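Local coordinates for glycoside hydrolase family 31 (Trueperella pyogenes, PDB 5I0F), which degrades cycloalternan, probably by hydrolysing its alpha-glucosidic linkages through a covalent glycosyl-enzyme intermediate, at residues Q199-Q203 / G531-S535; T127-A133 / L152-A158; G223-G227 / G271-V276; C41-F47 / Y107-T113. All coordinates share one frame; numbering follows the deposited sequence.

Contact 1 of 4, residues Q199-Q203 / G531-S535; sequences QYKAQ and GDEDS. With CA (calcium ion), chain E; GLC (alpha-D-glucopyranose), chain B; BGC (beta-D-glucopyranose), chain C.
Tyr200 and Asp532 meet at about a right angle: the ring and carboxylate planes are 85° apart, and OD2 of Asp532 lies in the ring plane at its edge, 3.5 Å from CD1 of Tyr200. With CG set anti to the backbone N (chi1 173°), the Tyr200 ring runs between the alpha-glucose, whose O5 lies over the rim of one face, and CG of Lys201, centred under the opposite face. Its hydroxyl is hydrogen-bonded to Glu593. The Asp532 carboxylate faces both sugars: OD1 accepts from O2 of the beta-glucose at 2.7 Å, while OD2 comes equally close to O3 of the alpha-glucose. Behind it, the peptide oxygen of Asp532 takes the amide of Gln203 (NE2 to O 2.8 Å), the oxygen lying near that amide's plane; the same NE2 also donates to Gln199 O within its own loop, which fixes the rotation of the amide that reaches across to Asp532.

Glu533 turns its carboxylate perpendicular to the Gln203 amide. Its OE1 is gripped from opposite faces, by Ala202 N across the contact (3.1 Å, 173° at the hydrogen) and by Asp534 N. Farther out, Lys201 crosses Asp534 at about a right angle and puts NZ on the syn side of OD1 but tilted out of the carboxylate plane, 2.7 Å away. That same OD1 binds calcium at 2.5 Å; five waters are its other ligands, and the two positive partners would probably stabilise the carboxylate's negative charge. These loops line the glycan pocket of a family 31 glycoside hydrolase, at the mouth of its TIM barrel.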
# COMPACT_ATOMS: atom_id res chain seq x y z
N GLN A 199 0.77 6.61 -2.14
CA GLN A 199 1.54 7.33 -3.15
C GLN A 199 0.97 6.95 -4.50
O GLN A 199 1.13 5.79 -4.95
CB GLN A 199 3.03 6.98 -3.05
CG GLN A 199 3.91 7.57 -4.15
CD GLN A 199 3.81 9.06 -4.27
OE1 GLN A 199 3.93 9.78 -3.28
NE2 GLN A 199 3.57 9.53 -5.47
N TYR A 200 0.29 7.91 -5.14
CA TYR A 200 -0.39 7.66 -6.41
C TYR A 200 0.66 7.76 -7.52
O TYR A 200 1.07 8.84 -7.89
CB TYR A 200 -1.57 8.62 -6.66
CG TYR A 200 -2.21 8.52 -8.04
CD1 TYR A 200 -2.82 7.35 -8.49
CD2 TYR A 200 -2.22 9.62 -8.90
CE1 TYR A 200 -3.41 7.27 -9.76
CE2 TYR A 200 -2.81 9.56 -10.15
CZ TYR A 200 -3.40 8.38 -10.59
OH TYR A 200 -3.99 8.32 -11.83
N LYS A 201 1.08 6.59 -7.99
CA LYS A 201 2.09 6.41 -9.05
C LYS A 201 3.49 6.81 -8.60
O LYS A 201 3.68 7.53 -7.61
CB LYS A 201 1.65 7.09 -10.38
CG LYS A 201 0.21 6.73 -10.77
CD LYS A 201 -0.20 7.12 -12.18
CE LYS A 201 -0.06 8.60 -12.45
NZ LYS A 201 -0.51 8.95 -13.83
N ALA A 202 4.48 6.31 -9.35
CA ALA A 202 5.91 6.60 -9.12
C ALA A 202 6.35 6.34 -7.67
O ALA A 202 7.09 7.13 -7.07
CB ALA A 202 6.20 8.05 -9.51
N GLN A 203 5.92 5.21 -7.11
CA GLN A 203 6.27 4.87 -5.72
C GLN A 203 7.80 4.72 -5.55
O GLN A 203 8.35 5.10 -4.51
CB GLN A 203 5.59 3.59 -5.28
CG GLN A 203 4.05 3.64 -5.24
CD GLN A 203 3.37 3.33 -6.59
OE1 GLN A 203 3.99 2.79 -7.50
NE2 GLN A 203 2.08 3.64 -6.69
N GLY A 531 -0.47 -1.79 -6.63
CA GLY A 531 -1.10 -0.47 -6.68
C GLY A 531 -1.04 0.21 -8.03
O GLY A 531 -1.01 -0.45 -9.08
N ASP A 532 -1.04 1.54 -7.99
CA ASP A 532 -1.30 2.35 -9.18
C ASP A 532 -0.03 2.82 -9.85
O ASP A 532 0.80 3.47 -9.21
CB ASP A 532 -2.08 3.59 -8.78
CG ASP A 532 -3.45 3.29 -8.25
OD1 ASP A 532 -3.95 2.16 -8.45
OD2 ASP A 532 -4.06 4.23 -7.69
N GLU A 533 0.10 2.55 -11.16
CA GLU A 533 1.23 3.08 -11.91
C GLU A 533 0.90 3.48 -13.34
O GLU A 533 -0.11 3.07 -13.92
CB GLU A 533 2.41 2.06 -11.95
CG GLU A 533 3.57 2.33 -10.96
CD GLU A 533 4.42 3.57 -11.27
OE1 GLU A 533 3.90 4.55 -11.88
OE2 GLU A 533 5.63 3.59 -10.90
N ASP A 534 1.81 4.27 -13.91
CA ASP A 534 1.82 4.60 -15.33
C ASP A 534 2.30 3.39 -16.16
O ASP A 534 2.92 2.46 -15.65
CB ASP A 534 2.75 5.78 -15.57
CG ASP A 534 2.19 7.09 -15.03
OD1 ASP A 534 1.11 7.52 -15.52
OD2 ASP A 534 2.80 7.69 -14.12
N SER A 535 1.97 3.42 -17.45
CA SER A 535 2.42 2.42 -18.39
C SER A 535 3.78 2.79 -18.95
O SER A 535 3.88 3.27 -20.10
CB SER A 535 1.41 2.22 -19.53
OG SER A 535 0.21 1.62 -19.05
CA CA E . 1.10 8.47 -17.88
C1 GLC B . -7.19 7.65 -8.80
C2 GLC B . -6.77 6.18 -8.83
C3 GLC B . -7.16 5.49 -7.53
C4 GLC B . -6.52 6.22 -6.36
C5 GLC B . -7.03 7.67 -6.39
C6 GLC B . -6.49 8.51 -5.25
O2 GLC B . -7.37 5.54 -9.96
O3 GLC B . -6.71 4.12 -7.57
O4 GLC B . -6.86 5.56 -5.12
O5 GLC B . -6.67 8.30 -7.64
O6 GLC B . -5.09 8.81 -5.41
C2 BGC C . -7.17 1.15 -7.18
C3 BGC C . -7.42 1.03 -8.70
C4 BGC C . -8.91 1.14 -8.97
C5 BGC C . -9.49 2.43 -8.38
C6 BGC C . -11.01 2.39 -8.49
C1 BGC C . -8.31 1.70 -6.29
O2 BGC C . -5.81 1.29 -6.71
O3 BGC C . -6.88 -0.20 -9.19
O4 BGC C . -9.16 1.10 -10.39
O5 BGC C . -9.13 2.65 -6.99
O6 BGC C . -11.57 3.66 -8.16
O HOH W 1 6.85 2.51 -8.66
O HOH W 2 0.93 6.14 -18.34
O HOH W 3 -1.26 8.49 -16.93
O HOH W 4 -0.10 9.36 -19.62
O HOH W 5 1.50 10.67 -16.66
O HOH W 6 3.43 8.55 -17.99

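Contact 2 of 4, residues T127-A133 / L152-A158; sequences TPSHWSA and LWLVSSA. With CA (calcium ion), chain F.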
# COMPACT_ATOMS: atom_id res chain seq x y z
N THR A 127 6.20 22.60 25.04
CA THR A 127 7.07 21.83 25.93
C THR A 127 8.20 21.23 25.11
O THR A 127 8.08 20.11 24.60
CB THR A 127 6.31 20.72 26.66
OG1 THR A 127 5.68 19.87 25.71
CG2 THR A 127 5.26 21.30 27.57
N PRO A 128 9.30 21.97 24.95
CA PRO A 128 10.41 21.51 24.14
C PRO A 128 11.02 20.20 24.65
O PRO A 128 11.03 19.94 25.86
CB PRO A 128 11.43 22.65 24.23
CG PRO A 128 10.64 23.84 24.60
CD PRO A 128 9.52 23.33 25.47
N SER A 129 11.48 19.41 23.69
CA SER A 129 12.10 18.14 23.94
C SER A 129 13.61 18.21 23.72
O SER A 129 14.11 19.12 23.05
CB SER A 129 11.51 17.08 22.99
OG SER A 129 10.16 16.79 23.32
N HIS A 130 14.33 17.26 24.31
CA HIS A 130 15.76 17.08 24.08
C HIS A 130 16.08 15.59 24.10
O HIS A 130 15.33 14.79 24.65
CB HIS A 130 16.60 17.85 25.12
CG HIS A 130 16.51 17.30 26.51
ND1 HIS A 130 15.48 17.61 27.37
CD2 HIS A 130 17.34 16.49 27.21
CE1 HIS A 130 15.67 17.00 28.53
NE2 HIS A 130 16.80 16.32 28.46
N TRP A 131 17.20 15.25 23.47
CA TRP A 131 17.65 13.85 23.42
C TRP A 131 18.45 13.52 24.67
O TRP A 131 19.38 14.24 25.03
CB TRP A 131 18.47 13.58 22.16
CG TRP A 131 17.68 13.61 20.90
CD1 TRP A 131 17.64 14.62 19.97
CD2 TRP A 131 16.81 12.58 20.39
NE1 TRP A 131 16.81 14.30 18.95
CE2 TRP A 131 16.28 13.06 19.17
CE3 TRP A 131 16.43 11.31 20.85
CZ2 TRP A 131 15.38 12.30 18.39
CZ3 TRP A 131 15.54 10.56 20.08
CH2 TRP A 131 15.02 11.06 18.86
N SER A 132 18.07 12.44 25.35
CA SER A 132 18.71 12.02 26.59
C SER A 132 19.27 10.62 26.46
O SER A 132 18.57 9.70 25.99
CB SER A 132 17.71 12.06 27.74
OG SER A 132 18.29 11.61 28.95
N ALA A 133 20.52 10.46 26.90
CA ALA A 133 21.18 9.16 27.01
C ALA A 133 20.93 8.50 28.36
O ALA A 133 21.50 7.43 28.62
CB ALA A 133 22.68 9.32 26.78
N LEU A 152 19.01 6.79 22.53
CA LEU A 152 18.71 8.17 22.91
C LEU A 152 17.19 8.38 22.93
O LEU A 152 16.50 8.01 21.97
CB LEU A 152 19.35 9.13 21.91
CG LEU A 152 20.87 9.28 21.96
CD1 LEU A 152 21.36 10.08 20.76
CD2 LEU A 152 21.31 9.93 23.25
N TRP A 153 16.68 9.01 23.99
CA TRP A 153 15.23 9.14 24.24
C TRP A 153 14.85 10.60 24.12
O TRP A 153 15.51 11.45 24.73
CB TRP A 153 14.88 8.59 25.63
CG TRP A 153 15.32 7.16 25.82
CD1 TRP A 153 16.53 6.73 26.28
CD2 TRP A 153 14.55 5.99 25.55
NE1 TRP A 153 16.57 5.35 26.30
CE2 TRP A 153 15.36 4.87 25.87
CE3 TRP A 153 13.23 5.77 25.09
CZ2 TRP A 153 14.91 3.55 25.72
CZ3 TRP A 153 12.79 4.46 24.94
CH2 TRP A 153 13.63 3.36 25.26
N LEU A 154 13.83 10.90 23.31
CA LEU A 154 13.40 12.28 23.08
C LEU A 154 12.37 12.64 24.15
O LEU A 154 11.23 12.18 24.10
CB LEU A 154 12.83 12.45 21.66
CG LEU A 154 12.46 13.90 21.28
CD1 LEU A 154 13.67 14.82 21.32
CD2 LEU A 154 11.80 13.94 19.91
N VAL A 155 12.80 13.45 25.11
CA VAL A 155 12.02 13.69 26.33
C VAL A 155 11.68 15.16 26.55
O VAL A 155 12.49 16.04 26.26
CB VAL A 155 12.73 13.17 27.60
CG1 VAL A 155 12.88 11.65 27.55
CG2 VAL A 155 14.07 13.86 27.84
N SER A 156 10.50 15.39 27.10
CA SER A 156 10.07 16.72 27.54
C SER A 156 9.45 16.58 28.92
O SER A 156 9.39 15.48 29.47
CB SER A 156 9.04 17.31 26.58
OG SER A 156 7.82 16.61 26.65
N SER A 157 8.98 17.69 29.48
CA SER A 157 8.23 17.64 30.73
C SER A 157 6.91 16.86 30.58
O SER A 157 6.39 16.36 31.57
CB SER A 157 7.94 19.06 31.23
OG SER A 157 7.18 19.78 30.28
N ALA A 158 6.39 16.78 29.36
CA ALA A 158 5.19 15.98 29.05
C ALA A 158 5.45 14.46 29.07
O ALA A 158 4.57 13.70 29.47
CB ALA A 158 4.61 16.39 27.70
CA CA F . 22.20 5.19 27.94
O HOH W 7 9.81 20.15 28.33
O HOH W 8 19.83 5.72 27.01
O HOH W 9 22.38 5.29 25.68
O HOH W 10 22.96 2.97 27.39
O HOH W 11 22.59 5.05 30.35
O HOH W 12 24.29 6.30 27.98
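Thr127 opens the contact in the loop before the strand, where CG2 lies 3.7 Å from OG of Ser157, a hydroxyl hydrogen-bonded to Asp104. Pro128 contributes its carbonyl oxygen, which a water links to Ser157 N. At Ser129 the side chain packs on the neighbouring strand, CB being 3.5 Å from CD1 of Leu154.

Regular pairing is established at His130, whose N and O both bond to Val155; the return bond, Val155 N to His130 O, is nearly straight at 176°. The His130 ring folds back over its partner because CG sits between the backbone N and the carbonyl carbon (chi1 69°), and CG2 of Val155 lies over one face, 3.9 Å from the ring centroid. Trp131 occupies the other side of the sheet. CB of Leu154 lies 3.8 Å from the centroid of its six-membered ring and almost on the ring normal, a CH-pi contact, while Leu152 O approaches the ring edge; Lys164 adds a cation-pi partner.

Ser132 repeats the two-bond pattern with Trp153, its N reaching Trp153 O at 2.8 Å. Ala133 then leaves the pair, its CB against CD2 of Leu152 and its carbonyl oxygen bound to calcium at 2.5 Å. Two hydrogen-bonded pairs flanking a non-hydrogen-bonded one, with strand directions 144° apart, define a twisted antiparallel edge: strand 130-132 is outermost in a six-stranded beta sheet.

Contact 3 of 4, residues G223-G227 / G271-V276; sequences GRAWG and GSPTDV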
# COMPACT_ATOMS: atom_id res chain seq x y z
N GLY A 223 26.43 -16.57 3.04
CA GLY A 223 25.15 -17.28 3.15
C GLY A 223 24.48 -17.28 4.52
O GLY A 223 23.52 -18.00 4.74
N ARG A 224 24.97 -16.50 5.47
CA ARG A 224 24.33 -16.44 6.77
C ARG A 224 23.52 -15.16 6.85
O ARG A 224 23.84 -14.18 6.18
CB ARG A 224 25.36 -16.52 7.89
CG ARG A 224 26.24 -17.77 7.84
CD ARG A 224 25.49 -19.08 7.58
NE ARG A 224 24.65 -19.52 8.71
CZ ARG A 224 23.82 -20.56 8.69
NH1 ARG A 224 23.64 -21.31 7.60
NH2 ARG A 224 23.13 -20.87 9.79
N ALA A 225 22.46 -15.22 7.66
CA ALA A 225 21.53 -14.12 7.78
C ALA A 225 21.16 -13.89 9.22
O ALA A 225 21.19 -14.80 10.06
CB ALA A 225 20.27 -14.41 6.98
N TRP A 226 20.80 -12.64 9.48
CA TRP A 226 20.08 -12.31 10.70
C TRP A 226 18.97 -11.32 10.35
O TRP A 226 18.88 -10.86 9.22
CB TRP A 226 21.02 -11.76 11.78
CG TRP A 226 21.73 -10.52 11.41
CD1 TRP A 226 22.86 -10.41 10.64
CD2 TRP A 226 21.42 -9.19 11.84
NE1 TRP A 226 23.24 -9.10 10.55
CE2 TRP A 226 22.38 -8.33 11.27
CE3 TRP A 226 20.39 -8.64 12.62
CZ2 TRP A 226 22.34 -6.94 11.46
CZ3 TRP A 226 20.38 -7.26 12.82
CH2 TRP A 226 21.34 -6.43 12.24
N GLY A 227 18.11 -11.00 11.30
CA GLY A 227 17.03 -10.06 10.98
C GLY A 227 16.49 -9.43 12.23
O GLY A 227 16.80 -9.87 13.35
N GLY A 271 20.41 -17.37 11.32
CA GLY A 271 20.48 -18.70 10.70
C GLY A 271 20.59 -18.54 9.21
O GLY A 271 21.29 -17.65 8.75
N SER A 272 19.93 -19.41 8.45
CA SER A 272 19.81 -19.23 7.00
C SER A 272 18.83 -18.08 6.73
O SER A 272 18.05 -17.70 7.61
CB SER A 272 19.28 -20.52 6.37
OG SER A 272 17.92 -20.71 6.75
N PRO A 273 18.84 -17.52 5.50
CA PRO A 273 17.80 -16.51 5.19
C PRO A 273 16.36 -17.00 5.44
O PRO A 273 15.52 -16.26 5.98
CB PRO A 273 18.05 -16.22 3.71
CG PRO A 273 19.52 -16.47 3.53
CD PRO A 273 19.80 -17.67 4.40
N THR A 274 16.11 -18.27 5.12
CA THR A 274 14.81 -18.89 5.35
C THR A 274 14.44 -18.97 6.84
O THR A 274 13.29 -18.68 7.21
CB THR A 274 14.76 -20.26 4.65
OG1 THR A 274 14.86 -20.05 3.23
CG2 THR A 274 13.45 -20.98 4.94
N ASP A 275 15.42 -19.33 7.68
CA ASP A 275 15.23 -19.33 9.15
C ASP A 275 14.74 -17.96 9.64
O ASP A 275 13.84 -17.86 10.48
CB ASP A 275 16.54 -19.67 9.90
CG ASP A 275 17.02 -21.12 9.71
OD1 ASP A 275 16.19 -22.01 9.44
OD2 ASP A 275 18.24 -21.36 9.84
N VAL A 276 15.35 -16.90 9.12
CA VAL A 276 15.02 -15.54 9.55
C VAL A 276 13.61 -15.15 9.16
O VAL A 276 12.81 -14.67 10.01
CB VAL A 276 16.03 -14.52 8.99
CG1 VAL A 276 15.58 -13.08 9.28
CG2 VAL A 276 17.41 -14.78 9.58
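Ala225 and Gly271 exchange two backbone hydrogen bonds, Ala225 N to Gly271 O at 2.9 Å and Gly271 N to Ala225 O at 3.0 Å, which makes them an antiparallel hydrogen-bonded pair at the point where strand 263-271 ends. Directly after it the chain enters helix 273-284 through a capping box: Ser272 OG accepts from Asp275 N at 3.0 Å, and Ser272 N donates to OD2 of Asp275, reaching it from above the carboxylate plane.

Above the Gly271-Ser272 peptide lies the guanidinium of Arg224. Bends at chi2 and chi3 (-45° and -70°) fold the side chain back, so that one face of the guanidinium covers Gly271 C and Ser272 N, with NH2 3.5 Å from Gly271 C. NH2 remains 4.9 Å from OD2 of Asp275, so any attraction there would be through space.

The apolar packing lies beneath the helix start. CB of Ala225 packs against both Pro273 and Val276, 3.7 Å from Pro273 CA and 3.9 Å from Val276 CG2. The other Val276 branch, CG1, is anti to the backbone N and reaches CA of Gly227 at 3.8 Å; Val276 also touches Gln217 of the next strand, and Pro273 meets Phe655 and Tyr656. Chemically, the junction divides its work: paired peptides fix the strand end, Ser272 and Asp275 satisfy amides at the helix start, and small or apolar groups seat the first turn closely on the sheet.

Contact 4 of 4, residues C41-F47 / Y107-T113; sequences CSRMRCF and YYFEALT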
# COMPACT_ATOMS: atom_id res chain seq x y z
N CYS A 41 -7.42 38.93 6.90
CA CYS A 41 -6.89 39.69 8.03
C CYS A 41 -5.74 40.60 7.59
O CYS A 41 -5.10 40.35 6.57
CB CYS A 41 -6.40 38.72 9.13
SG CYS A 41 -7.75 37.88 9.99
N SER A 42 -5.50 41.66 8.34
CA SER A 42 -4.42 42.60 8.06
C SER A 42 -3.17 42.30 8.88
O SER A 42 -2.09 42.71 8.51
CB SER A 42 -4.89 44.03 8.33
OG SER A 42 -5.22 44.19 9.69
N ARG A 43 -3.33 41.57 9.99
CA ARG A 43 -2.24 41.33 10.93
C ARG A 43 -2.53 40.06 11.73
O ARG A 43 -3.67 39.75 12.03
CB ARG A 43 -2.13 42.53 11.88
CG ARG A 43 -0.96 42.52 12.84
CD ARG A 43 -0.95 43.79 13.70
NE ARG A 43 -2.03 43.79 14.70
CZ ARG A 43 -2.72 44.86 15.13
NH1 ARG A 43 -2.50 46.09 14.65
NH2 ARG A 43 -3.68 44.70 16.05
N MET A 44 -1.47 39.34 12.06
CA MET A 44 -1.51 38.22 12.97
C MET A 44 -0.25 38.23 13.82
O MET A 44 0.87 38.36 13.28
CB MET A 44 -1.56 36.92 12.19
CG MET A 44 -2.95 36.38 11.96
SD MET A 44 -3.42 35.39 13.38
CE MET A 44 -2.52 33.89 12.97
N ARG A 45 -0.41 38.05 15.13
CA ARG A 45 0.72 37.98 16.04
C ARG A 45 0.64 36.74 16.90
O ARG A 45 -0.44 36.29 17.26
CB ARG A 45 0.82 39.25 16.89
CG ARG A 45 1.08 40.47 16.03
CD ARG A 45 1.26 41.78 16.78
NE ARG A 45 0.17 42.04 17.72
CZ ARG A 45 -0.25 43.24 18.10
NH1 ARG A 45 -1.25 43.32 18.97
NH2 ARG A 45 0.29 44.37 17.61
N CYS A 46 1.80 36.18 17.20
CA CYS A 46 1.93 35.05 18.12
C CYS A 46 2.55 35.55 19.42
O CYS A 46 3.67 36.08 19.41
CB CYS A 46 2.81 33.96 17.51
SG CYS A 46 2.94 32.50 18.54
N PHE A 47 1.83 35.39 20.52
CA PHE A 47 2.33 35.74 21.85
C PHE A 47 2.83 34.49 22.54
O PHE A 47 2.05 33.55 22.73
CB PHE A 47 1.20 36.34 22.69
CG PHE A 47 0.74 37.69 22.23
CD1 PHE A 47 -0.14 37.81 21.17
CD2 PHE A 47 1.20 38.85 22.85
CE1 PHE A 47 -0.58 39.06 20.74
CE2 PHE A 47 0.77 40.11 22.43
CZ PHE A 47 -0.12 40.21 21.37
N TYR A 107 1.45 29.53 24.28
CA TYR A 107 1.32 30.53 23.21
C TYR A 107 -0.10 30.65 22.72
O TYR A 107 -0.91 29.75 22.90
CB TYR A 107 2.30 30.26 22.03
CG TYR A 107 2.08 28.94 21.32
CD1 TYR A 107 2.65 27.77 21.80
CD2 TYR A 107 1.29 28.87 20.17
CE1 TYR A 107 2.43 26.55 21.16
CE2 TYR A 107 1.06 27.66 19.53
CZ TYR A 107 1.64 26.50 20.02
OH TYR A 107 1.40 25.29 19.39
N TYR A 108 -0.40 31.81 22.15
CA TYR A 108 -1.69 32.06 21.53
C TYR A 108 -1.53 33.05 20.39
O TYR A 108 -0.49 33.71 20.26
CB TYR A 108 -2.71 32.53 22.56
CG TYR A 108 -2.50 33.94 23.13
CD1 TYR A 108 -3.06 35.05 22.51
CD2 TYR A 108 -1.76 34.14 24.30
CE1 TYR A 108 -2.88 36.33 23.03
CE2 TYR A 108 -1.57 35.41 24.82
CZ TYR A 108 -2.14 36.49 24.18
OH TYR A 108 -1.96 37.75 24.66
N PHE A 109 -2.56 33.15 19.57
CA PHE A 109 -2.54 34.01 18.39
C PHE A 109 -3.59 35.10 18.51
O PHE A 109 -4.64 34.89 19.11
CB PHE A 109 -2.81 33.19 17.15
CG PHE A 109 -1.83 32.07 16.95
CD1 PHE A 109 -0.61 32.31 16.31
CD2 PHE A 109 -2.10 30.80 17.42
CE1 PHE A 109 0.30 31.27 16.13
CE2 PHE A 109 -1.19 29.78 17.27
CZ PHE A 109 0.01 30.01 16.62
N GLU A 110 -3.30 36.24 17.90
CA GLU A 110 -4.21 37.35 17.84
C GLU A 110 -4.21 37.93 16.43
O GLU A 110 -3.15 38.29 15.91
CB GLU A 110 -3.79 38.39 18.86
CG GLU A 110 -4.85 39.37 19.26
CD GLU A 110 -4.29 40.47 20.13
OE1 GLU A 110 -4.38 40.35 21.36
OE2 GLU A 110 -3.72 41.43 19.57
N ALA A 111 -5.39 38.02 15.81
CA ALA A 111 -5.52 38.55 14.45
C ALA A 111 -6.37 39.80 14.44
O ALA A 111 -7.26 39.95 15.28
CB ALA A 111 -6.16 37.50 13.55
N LEU A 112 -6.11 40.68 13.48
CA LEU A 112 -6.98 41.82 13.18
C LEU A 112 -7.60 41.60 11.80
O LEU A 112 -6.88 41.51 10.78
CB LEU A 112 -6.21 43.13 13.23
CG LEU A 112 -7.03 44.42 13.15
CD1 LEU A 112 -7.94 44.59 14.37
CD2 LEU A 112 -6.12 45.62 13.00
N THR A 113 -8.93 41.50 11.76
CA THR A 113 -9.64 41.24 10.52
C THR A 113 -9.66 42.51 9.72
O THR A 113 -9.48 43.60 10.27
CB THR A 113 -11.08 40.76 10.76
OG1 THR A 113 -11.89 41.83 11.26
CG2 THR A 113 -11.10 39.55 11.74
O HOH W 13 -7.52 45.46 9.44
O HOH W 14 -2.45 41.05 16.18
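Tyr107 brings CA close to Phe47 O in an antiparallel strand pair of the beta-sheet N-terminal domain, the axes 4.7 Å apart and their directions at 164°. CB of Tyr107 packs beside Cys46 SG, and its hydroxyl bonds to His4. Tyr108 takes the other face of the sheet and pairs with Phe47 through two backbone bonds. Its CG lies between the backbone N and the carbonyl carbon (chi1 70°), which swings the ring across Phe47: the planes are within 7° of parallel yet slid apart, with centroids 4.9 Å away, so it is CB of Phe47 that sits over the tyrosine face, 3.8 Å from the centroid. Phe109 returns to the buried side beside Met44 and Cys46; SG of Cys46 lies obliquely 4.5 Å from its ring centroid, and Ile2, Ile33 and Met59 close around it.

Glu110 pairs likewise with Arg45, and their side chains run alongside, pointing the same way. NH1 of Arg45 meets OE2 of Glu110 at 3.2 Å, nearly along the C-O axis, in a salt bridge whose flat groups are well turned from coplanar; CB of Glu110 touches the edge of the Phe47 ring. Ala111 offers CB to Met44 SD at 3.5 Å. Leu112 lays CD2 over one face of the Arg43 guanidinium, while NH2 of Arg45 lies over the opposite face. The register then slips by one residue, a beta bulge: Leu112 N still donates to Arg43 O, but Leu112 O takes Ser42 N, and Arg43 N is buried without a partner. At the strand end, one water joins Ser42 OG to Thr113 O, 2.8 Å from the latter.

In the fold
Along the chain, contact 4 closes first, then contact 2, and contact 3 is nested inside the long loop closed by contact 1. Contacts 4 and 2 belong to different antiparallel sheets, yet strand 118-126 pairs with 105-113 and leads shortly into 130-132; their nearest atoms are about 7 Å apart. Contact 3 lies in a third, mixed sheet, with its centre about 36 Å from that of contact 2 and 59 Å from that of contact 4. Contact 1, centred 11 Å from the chain centre, joins a loop following strand 191-194 to the barrel. The sugar-binding site is therefore assembled from sequence-distant parts, whereas the other three contacts lie in beta sheets, their centres 32 to 42 Å away.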